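Local coordinates for protein pyridoxine 4-oxidase (Mesorhizobium loti, PDB 4HA6) that catalyses the FAD-dependent oxidation of pyridoxine to pyridoxal, with molecular oxygen as electron acceptor, as a flavoenzyme of the GMC oxidoreductase family, at residues 90-95 against 119-124; 181-186 against 310-315. All coordinates share one frame; numbering follows the deposited sequence.

Contact 1 (90-95 against 119-124). With FAD (flavin-adenine dinucleotide), chain B.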
loop_
_atom_site.group_PDB
_atom_site.type_symbol
_atom_site.label_atom_id
_atom_site.label_comp_id
_atom_site.label_asym_id
_atom_site.label_seq_id
_atom_site.Cartn_x
_atom_site.Cartn_y
_atom_site.Cartn_z
ATOM N N MET A 90 -9.725 1.602 -1.043
ATOM C CA MET A 90 -9.882 1.943 -2.464
ATOM C C MET A 90 -9.478 3.363 -2.918
ATOM O O MET A 90 -9.892 3.818 -3.988
ATOM C CB MET A 90 -11.250 1.489 -3.027
ATOM C CG MET A 90 -12.506 1.907 -2.251
ATOM S SD MET A 90 -13.689 0.548 -2.016
ATOM C CE MET A 90 -13.366 0.143 -0.290
ATOM N N GLY A 91 -8.645 4.041 -2.130
ATOM C CA GLY A 91 -8.114 5.330 -2.533
ATOM C C GLY A 91 -7.124 5.125 -3.658
ATOM O O GLY A 91 -6.347 4.154 -3.627
ATOM N N TYR A 92 -7.156 6.011 -4.654
ATOM C CA TYR A 92 -6.193 5.967 -5.758
ATOM C C TYR A 92 -5.343 7.242 -5.775
ATOM O O TYR A 92 -5.837 8.330 -6.117
ATOM C CB TYR A 92 -6.912 5.803 -7.097
ATOM C CG TYR A 92 -5.985 5.591 -8.279
ATOM C CD1 TYR A 92 -5.447 4.332 -8.554
ATOM C CD2 TYR A 92 -5.654 6.650 -9.120
ATOM C CE1 TYR A 92 -4.601 4.133 -9.648
ATOM C CE2 TYR A 92 -4.808 6.463 -10.216
ATOM C CZ TYR A 92 -4.284 5.210 -10.468
ATOM O OH TYR A 92 -3.445 5.051 -11.546
ATOM N N MET A 93 -4.074 7.105 -5.390
ATOM C CA MET A 93 -3.131 8.221 -5.373
ATOM C C MET A 93 -1.852 7.775 -6.073
ATOM O O MET A 93 -1.157 6.899 -5.562
ATOM C CB MET A 93 -2.775 8.600 -3.921
ATOM C CG MET A 93 -3.856 9.352 -3.140
ATOM S SD MET A 93 -5.249 8.336 -2.569
ATOM C CE MET A 93 -5.774 9.344 -1.170
ATOM N N ARG A 94 -1.525 8.366 -7.222
ATOM C CA ARG A 94 -0.283 8.003 -7.913
ATOM C C ARG A 94 0.934 8.261 -7.026
ATOM O O ARG A 94 1.852 7.446 -6.946
ATOM C CB ARG A 94 -0.113 8.814 -9.203
ATOM C CG ARG A 94 -1.118 8.537 -10.298
ATOM C CD ARG A 94 -0.873 9.526 -11.445
ATOM N NE ARG A 94 -1.673 9.191 -12.620
ATOM C CZ ARG A 94 -1.671 9.890 -13.751
ATOM N NH1 ARG A 94 -0.910 10.975 -13.870
ATOM N NH2 ARG A 94 -2.436 9.507 -14.761
ATOM N N GLY A 95 0.924 9.398 -6.339
ATOM C CA GLY A 95 2.105 9.858 -5.638
ATOM C C GLY A 95 2.509 11.176 -6.274
ATOM O O GLY A 95 1.859 11.625 -7.223
ATOM N N PRO A 119 2.936 7.580 -19.050
ATOM C CA PRO A 119 2.184 6.693 -19.954
ATOM C C PRO A 119 1.786 5.371 -19.296
ATOM O O PRO A 119 0.853 4.722 -19.765
ATOM C CB PRO A 119 3.184 6.395 -21.079
ATOM C CG PRO A 119 4.228 7.442 -20.983
ATOM C CD PRO A 119 4.311 7.819 -19.537
ATOM N N VAL A 120 2.501 4.962 -18.248
ATOM C CA VAL A 120 2.166 3.717 -17.545
ATOM C C VAL A 120 0.897 3.889 -16.708
ATOM O O VAL A 120 -0.033 3.079 -16.811
ATOM C CB VAL A 120 3.349 3.196 -16.681
ATOM C CG1 VAL A 120 2.906 2.068 -15.742
ATOM C CG2 VAL A 120 4.507 2.731 -17.572
ATOM N N PHE A 121 0.854 4.941 -15.888
ATOM C CA PHE A 121 -0.360 5.271 -15.138
ATOM C C PHE A 121 -1.547 5.402 -16.106
ATOM O O PHE A 121 -2.598 4.800 -15.906
ATOM C CB PHE A 121 -0.167 6.576 -14.360
ATOM C CG PHE A 121 0.615 6.419 -13.086
ATOM C CD1 PHE A 121 1.730 7.213 -12.843
ATOM C CD2 PHE A 121 0.232 5.491 -12.125
ATOM C CE1 PHE A 121 2.458 7.080 -11.676
ATOM C CE2 PHE A 121 0.962 5.347 -10.945
ATOM C CZ PHE A 121 2.078 6.152 -10.727
ATOM N N GLN A 122 -1.357 6.174 -17.168
ATOM C CA GLN A 122 -2.394 6.355 -18.180
ATOM C C GLN A 122 -2.907 5.045 -18.785
ATOM O O GLN A 122 -4.104 4.912 -19.033
ATOM C CB GLN A 122 -1.903 7.309 -19.282
ATOM C CG GLN A 122 -1.614 8.730 -18.781
ATOM C CD GLN A 122 -0.830 9.547 -19.786
ATOM O OE1 GLN A 122 -0.512 9.063 -20.865
ATOM N NE2 GLN A 122 -0.506 10.786 -19.431
ATOM N N ALA A 123 -2.015 4.086 -19.042
ATOM C CA ALA A 123 -2.447 2.780 -19.558
ATOM C C ALA A 123 -3.310 2.030 -18.537
ATOM O O ALA A 123 -4.175 1.217 -18.900
ATOM C CB ALA A 123 -1.250 1.929 -19.957
ATOM N N ILE A 124 -3.072 2.300 -17.256
ATOM C CA ILE A 124 -3.800 1.616 -16.197
ATOM C C ILE A 124 -5.190 2.223 -15.983
ATOM O O ILE A 124 -6.172 1.504 -15.744
ATOM C CB ILE A 124 -2.993 1.656 -14.893
ATOM C CG1 ILE A 124 -1.897 0.587 -14.925
ATOM C CG2 ILE A 124 -3.905 1.467 -13.684
ATOM C CD1 ILE A 124 -0.754 0.836 -13.959
HETATM P PA FAD B . -0.840 -7.927 -2.201
HETATM O O1A FAD B . -1.915 -7.210 -3.006
HETATM O O2A FAD B . -0.965 -7.961 -0.703
HETATM O O5B FAD B . -0.757 -9.438 -2.771
HETATM C C5B FAD B . -0.047 -10.502 -2.144
HETATM C C4B FAD B . -0.757 -11.773 -2.588
HETATM O O4B FAD B . 0.124 -12.901 -2.596
HETATM C C3B FAD B . -1.898 -12.115 -1.639
HETATM O O3B FAD B . -3.028 -12.448 -2.462
HETATM C C2B FAD B . -1.401 -13.326 -0.854
HETATM O O2B FAD B . -2.486 -14.189 -0.469
HETATM C C1B FAD B . -0.446 -13.989 -1.843
HETATM N N9A FAD B . 0.685 -14.745 -1.228
HETATM C C8A FAD B . 1.456 -14.349 -0.192
HETATM N N7A FAD B . 2.405 -15.287 0.079
HETATM C C5A FAD B . 2.254 -16.308 -0.797
HETATM C C6A FAD B . 2.929 -17.606 -1.062
HETATM N N6A FAD B . 4.002 -18.013 -0.311
HETATM N N1A FAD B . 2.446 -18.371 -2.082
HETATM C C2A FAD B . 1.400 -17.977 -2.838
HETATM N N3A FAD B . 0.752 -16.806 -2.644
HETATM C C4A FAD B . 1.122 -15.940 -1.658
HETATM N N1 FAD B . -3.569 1.331 -1.040
HETATM C C2 FAD B . -4.041 2.404 -1.700
HETATM O O2 FAD B . -3.345 2.892 -2.618
HETATM N N3 FAD B . -5.216 2.985 -1.392
HETATM C C4 FAD B . -6.012 2.519 -0.414
HETATM O O4 FAD B . -7.102 3.082 -0.128
HETATM C C4X FAD B . -5.560 1.340 0.359
HETATM N N5 FAD B . -6.287 0.818 1.368
HETATM C C5X FAD B . -5.857 -0.275 2.046
HETATM C C6 FAD B . -6.621 -0.812 3.080
HETATM C C7 FAD B . -6.183 -1.938 3.770
HETATM C C7M FAD B . -7.025 -2.508 4.885
HETATM C C8 FAD B . -4.890 -2.578 3.401
HETATM C C8M FAD B . -4.417 -3.792 4.155
HETATM C C9 FAD B . -4.117 -2.051 2.367
HETATM C C9A FAD B . -4.561 -0.917 1.686
HETATM N N10 FAD B . -3.788 -0.374 0.644
HETATM C C10 FAD B . -4.263 0.757 -0.035
HETATM C "C1'" FAD B . -2.502 -0.983 0.283
HETATM C "C2'" FAD B . -2.565 -1.778 -1.012
HETATM O "O2'" FAD B . -3.732 -2.615 -1.021
HETATM C "C3'" FAD B . -1.294 -2.627 -1.074
HETATM O "O3'" FAD B . -0.162 -1.763 -0.877
HETATM C "C4'" FAD B . -1.173 -3.354 -2.401
HETATM O "O4'" FAD B . -2.355 -4.154 -2.581
HETATM C "C5'" FAD B . 0.089 -4.222 -2.452
HETATM O "O5'" FAD B . -0.073 -5.182 -3.493
HETATM P P FAD B . 1.027 -6.328 -3.692
HETATM O O1P FAD B . 0.867 -6.983 -5.058
HETATM O O2P FAD B . 2.386 -5.801 -3.279
HETATM O O3P FAD B . 0.625 -7.373 -2.543
#
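The loop that holds the pyrimidine end of the flavin in this GMC oxidoreductase runs from the isoalloxazine ring outward to the last turns of helix 114-124. At its inner end Gly91 grips the ring with its backbone: Gly91 N donates to FAD O4 at 2.7 Å, and FAD N3 donates back to Gly91 O at 2.8 Å, so one peptide unit on each side of a single CA reads an acceptor and a donor of the flavin. Further along, the side chains of Tyr92 and Arg94 reach the helix, where Phe121 receives them both. The Arg94 chain, extended from CG to NE, runs over one face of the Phe121 ring, from the CZ end toward CB. Its CG sits 3.7 Å from the ring centroid and only 7° off the normal, a CH-pi contact. Arg94 CB stands 3.8 Å from Phe121 CZ at the far end of the ring, while Arg94 NE has passed to the near end, 3.5 Å from Phe121 CB. The guanidinium therefore lies over the CB end of Phe121 rather than over the ring centre, its plane tilted just 13° from that of the ring. Tyr92, its CG anti to the backbone N (chi1 -173°), brings OH obliquely to within 3.7 Å of Phe121 CD2 and 4.2 Å of Ile124 CG2. The polar tips converge on Glu125, directly after the helix: one carboxylate oxygen makes a salt bridge with Arg94 NH2 and the other a hydrogen bond with Tyr92 OH, so the arginine probably offsets the carboxylate charge while the hydroxyl fixes its second oxygen. Helix 490-506 packs against Tyr92 through Ala491 and against Phe121 through Ala495. The contact thus joins helix 114-124 to segment 90-95, which lies in the N-terminal signature region of GMC oxidoreductases and whose backbone pairs with the flavin pyrimidine.

Contact 2 (181-186 against 310-315). With PXM (4-(aminomethyl)-5-(hydroxymethyl)-2-methylpyridin-3-ol), chain J.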
loop_
_atom_site.group_PDB
_atom_site.type_symbol
_atom_site.label_atom_id
_atom_site.label_comp_id
_atom_site.label_asym_id
_atom_site.label_seq_id
_atom_site.Cartn_x
_atom_site.Cartn_y
_atom_site.Cartn_z
ATOM N N THR A 181 -9.225 18.187 -1.862
ATOM C CA THR A 181 -9.985 17.445 -2.871
ATOM C C THR A 181 -10.547 16.185 -2.235
ATOM O O THR A 181 -9.936 15.625 -1.321
ATOM C CB THR A 181 -9.093 17.052 -4.102
ATOM O OG1 THR A 181 -9.860 16.324 -5.077
ATOM C CG2 THR A 181 -7.924 16.198 -3.668
ATOM N N PRO A 182 -11.727 15.737 -2.699
ATOM C CA PRO A 182 -12.133 14.376 -2.329
ATOM C C PRO A 182 -11.126 13.386 -2.906
ATOM O O PRO A 182 -10.614 13.630 -4.005
ATOM C CB PRO A 182 -13.479 14.195 -3.051
ATOM C CG PRO A 182 -13.967 15.581 -3.345
ATOM C CD PRO A 182 -12.728 16.419 -3.541
ATOM N N ASN A 183 -10.841 12.298 -2.193
ATOM C CA ASN A 183 -9.983 11.251 -2.738
ATOM C C ASN A 183 -10.592 10.641 -3.987
ATOM O O ASN A 183 -11.793 10.381 -4.024
ATOM C CB ASN A 183 -9.777 10.134 -1.711
ATOM C CG ASN A 183 -9.209 10.643 -0.400
ATOM O OD1 ASN A 183 -8.516 11.651 -0.372
ATOM N ND2 ASN A 183 -9.512 9.946 0.694
ATOM N N SER A 184 -9.773 10.417 -5.010
ATOM C CA SER A 184 -10.196 9.598 -6.141
ATOM C C SER A 184 -10.315 8.163 -5.652
ATOM O O SER A 184 -9.559 7.753 -4.763
ATOM C CB SER A 184 -9.188 9.692 -7.288
ATOM O OG SER A 184 -9.035 11.045 -7.725
ATOM N N LEU A 185 -11.259 7.408 -6.218
ATOM C CA LEU A 185 -11.575 6.064 -5.720
ATOM C C LEU A 185 -11.723 5.032 -6.840
ATOM O O LEU A 185 -12.198 5.362 -7.935
ATOM C CB LEU A 185 -12.869 6.090 -4.911
ATOM C CG LEU A 185 -12.922 6.937 -3.643
ATOM C CD1 LEU A 185 -14.345 7.032 -3.147
ATOM C CD2 LEU A 185 -12.040 6.328 -2.581
ATOM N N ASN A 186 -11.327 3.789 -6.570
ATOM C CA ASN A 186 -11.575 2.708 -7.525
ATOM C C ASN A 186 -12.951 2.126 -7.280
ATOM O O ASN A 186 -13.085 1.068 -6.653
ATOM C CB ASN A 186 -10.525 1.595 -7.442
ATOM C CG ASN A 186 -9.122 2.071 -7.788
ATOM O OD1 ASN A 186 -8.147 1.641 -7.165
ATOM N ND2 ASN A 186 -9.010 2.953 -8.787
ATOM N N ARG A 310 -21.252 7.788 2.187
ATOM C CA ARG A 310 -21.834 7.162 1.005
ATOM C C ARG A 310 -20.714 6.687 0.086
ATOM O O ARG A 310 -20.939 6.359 -1.089
ATOM C CB ARG A 310 -22.783 8.130 0.300
ATOM C CG ARG A 310 -24.006 8.469 1.150
ATOM C CD ARG A 310 -24.631 9.791 0.733
ATOM N NE ARG A 310 -25.292 9.726 -0.567
ATOM C CZ ARG A 310 -26.587 9.971 -0.759
ATOM N NH1 ARG A 310 -27.365 10.300 0.265
ATOM N NH2 ARG A 310 -27.107 9.892 -1.976
ATOM N N LEU A 311 -19.512 6.633 0.650
ATOM C CA LEU A 311 -18.338 6.162 -0.058
ATOM C C LEU A 311 -17.562 5.177 0.818
ATOM O O LEU A 311 -17.972 4.013 0.979
ATOM C CB LEU A 311 -17.450 7.348 -0.475
ATOM C CG LEU A 311 -17.987 8.253 -1.595
ATOM C CD1 LEU A 311 -17.126 9.517 -1.790
ATOM C CD2 LEU A 311 -18.095 7.474 -2.890
ATOM N N GLN A 312 -16.470 5.661 1.414
ATOM C CA GLN A 312 -15.481 4.797 2.054
ATOM C C GLN A 312 -14.999 5.305 3.424
ATOM O O GLN A 312 -13.960 4.849 3.929
ATOM C CB GLN A 312 -14.278 4.654 1.117
ATOM C CG GLN A 312 -13.605 5.999 0.803
ATOM C CD GLN A 312 -12.091 5.942 0.967
ATOM O OE1 GLN A 312 -11.369 6.830 0.512
ATOM N NE2 GLN A 312 -11.604 4.894 1.625
ATOM N N HIS A 313 -15.744 6.254 4.000
ATOM C CA HIS A 313 -15.494 6.801 5.348
ATOM C C HIS A 313 -14.334 7.799 5.453
ATOM O O HIS A 313 -14.429 8.807 6.164
ATOM C CB HIS A 313 -15.333 5.689 6.401
ATOM C CG HIS A 313 -16.445 4.686 6.395
ATOM N ND1 HIS A 313 -17.683 4.944 6.942
ATOM C CD2 HIS A 313 -16.501 3.420 5.913
ATOM C CE1 HIS A 313 -18.456 3.881 6.793
ATOM N NE2 HIS A 313 -17.764 2.944 6.171
ATOM N N SER A 314 -13.234 7.506 4.769
ATOM C CA SER A 314 -12.082 8.401 4.763
ATOM C C SER A 314 -12.026 9.071 3.402
ATOM O O SER A 314 -11.357 8.585 2.489
ATOM C CB SER A 314 -10.807 7.608 5.002
ATOM O OG SER A 314 -9.704 8.478 5.158
ATOM N N GLU A 315 -12.733 10.190 3.279
ATOM C CA GLU A 315 -13.128 10.707 1.982
ATOM C C GLU A 315 -12.168 11.724 1.388
ATOM O O GLU A 315 -12.178 11.937 0.174
ATOM C CB GLU A 315 -14.533 11.322 2.069
ATOM C CG GLU A 315 -15.585 10.399 2.663
ATOM C CD GLU A 315 -17.002 10.849 2.361
ATOM O OE1 GLU A 315 -17.183 12.010 1.935
ATOM O OE2 GLU A 315 -17.930 10.029 2.537
HETATM N N1 PXM J . -7.661 5.354 6.142
HETATM C C2 PXM J . -6.882 4.281 6.259
HETATM C C2A PXM J . -6.584 3.651 7.583
HETATM C C3 PXM J . -6.356 3.770 5.082
HETATM O O3 PXM J . -5.543 2.661 5.147
HETATM C C4 PXM J . -6.624 4.360 3.828
HETATM C C5 PXM J . -7.465 5.510 3.784
HETATM C C5A PXM J . -7.888 6.272 2.544
HETATM O O5 PXM J . -7.071 6.203 1.428
HETATM C C6 PXM J . -7.970 5.973 5.005
HETATM C C4A PXM J . -5.997 3.718 2.623
HETATM N N4 PXM J . -4.594 3.457 2.763
HETATM O O HOH W 1 -13.519 10.382 -1.849
#
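Glu315 O is the polar focus where segments 181-186 and 310-315 meet. Asn183 N donates to it at 2.7 Å along a nearly straight bond (169° at the hydrogen) that lies in the carbonyl plane. A water gives its second grip, donating to Glu315 O at 2.9 Å and also to Asn183 O, so that the two backbones are tied directly and through solvent. Pro182 CA adds a CA-H...O contact to the same oxygen, at 3.5 Å. The Asn183 side chain, with CG beside the backbone N (chi1 -56°), folds over the peptide of Glu315 and places ND2 2.9 Å from Ser314 O. Its OD1 accepts from the backbone N of Met317, two residues beyond Glu315 on the same strand.

Leu185 forks over the other end of the contact. Its CD1 branch meets Leu311 CD2 tip to tip at 3.8 Å, whereas CD2 presses against the Gln312 amide, closely enough that Leu185 CD2 and Gln312 OE1 are 3.2 Å apart. Gln312 reaches there with CG in the crowded position between backbone N and carbonyl carbon (chi1 60°) and a bend at chi2, which also brings it against Ala89 of the FAD site. Ser314 belongs to the pyridoxamine pocket, its OG 3.1 Å from PXM C6. Outside this shell, Trp48 NE1 donates to Gln312 O, and Ser309 bonds Glu315 OE2. Helix 152-163 packs on Pro182 through Ile158 and on Glu315 through Ala154, while strand 314-320 continues onward to pair antiparallel with 333-338.

How the contacts relate
From the N terminus, strand 74-75 leads into the flavin loop, and contact 1 closes a short, mainly helical excursion through helix 97-107 back onto helix 114-124. Only after that does contact 2 open: its 123 intervening residues, rich in strand, separate 181-186 from the start of strand 314-320. The two closures are thus in series, neither nested nor crossed. In space they join through their first segments, which run side by side: Met90 O and Tyr92 N probably hydrogen-bond to Asn186 N and Ser184 O, and Met93 CE packs near Asn183 OD1. Together they link helix 114-124, by way of the flavin-binding loop and segment 181-186, to the antiparallel sheet at the pyridoxamine pocket.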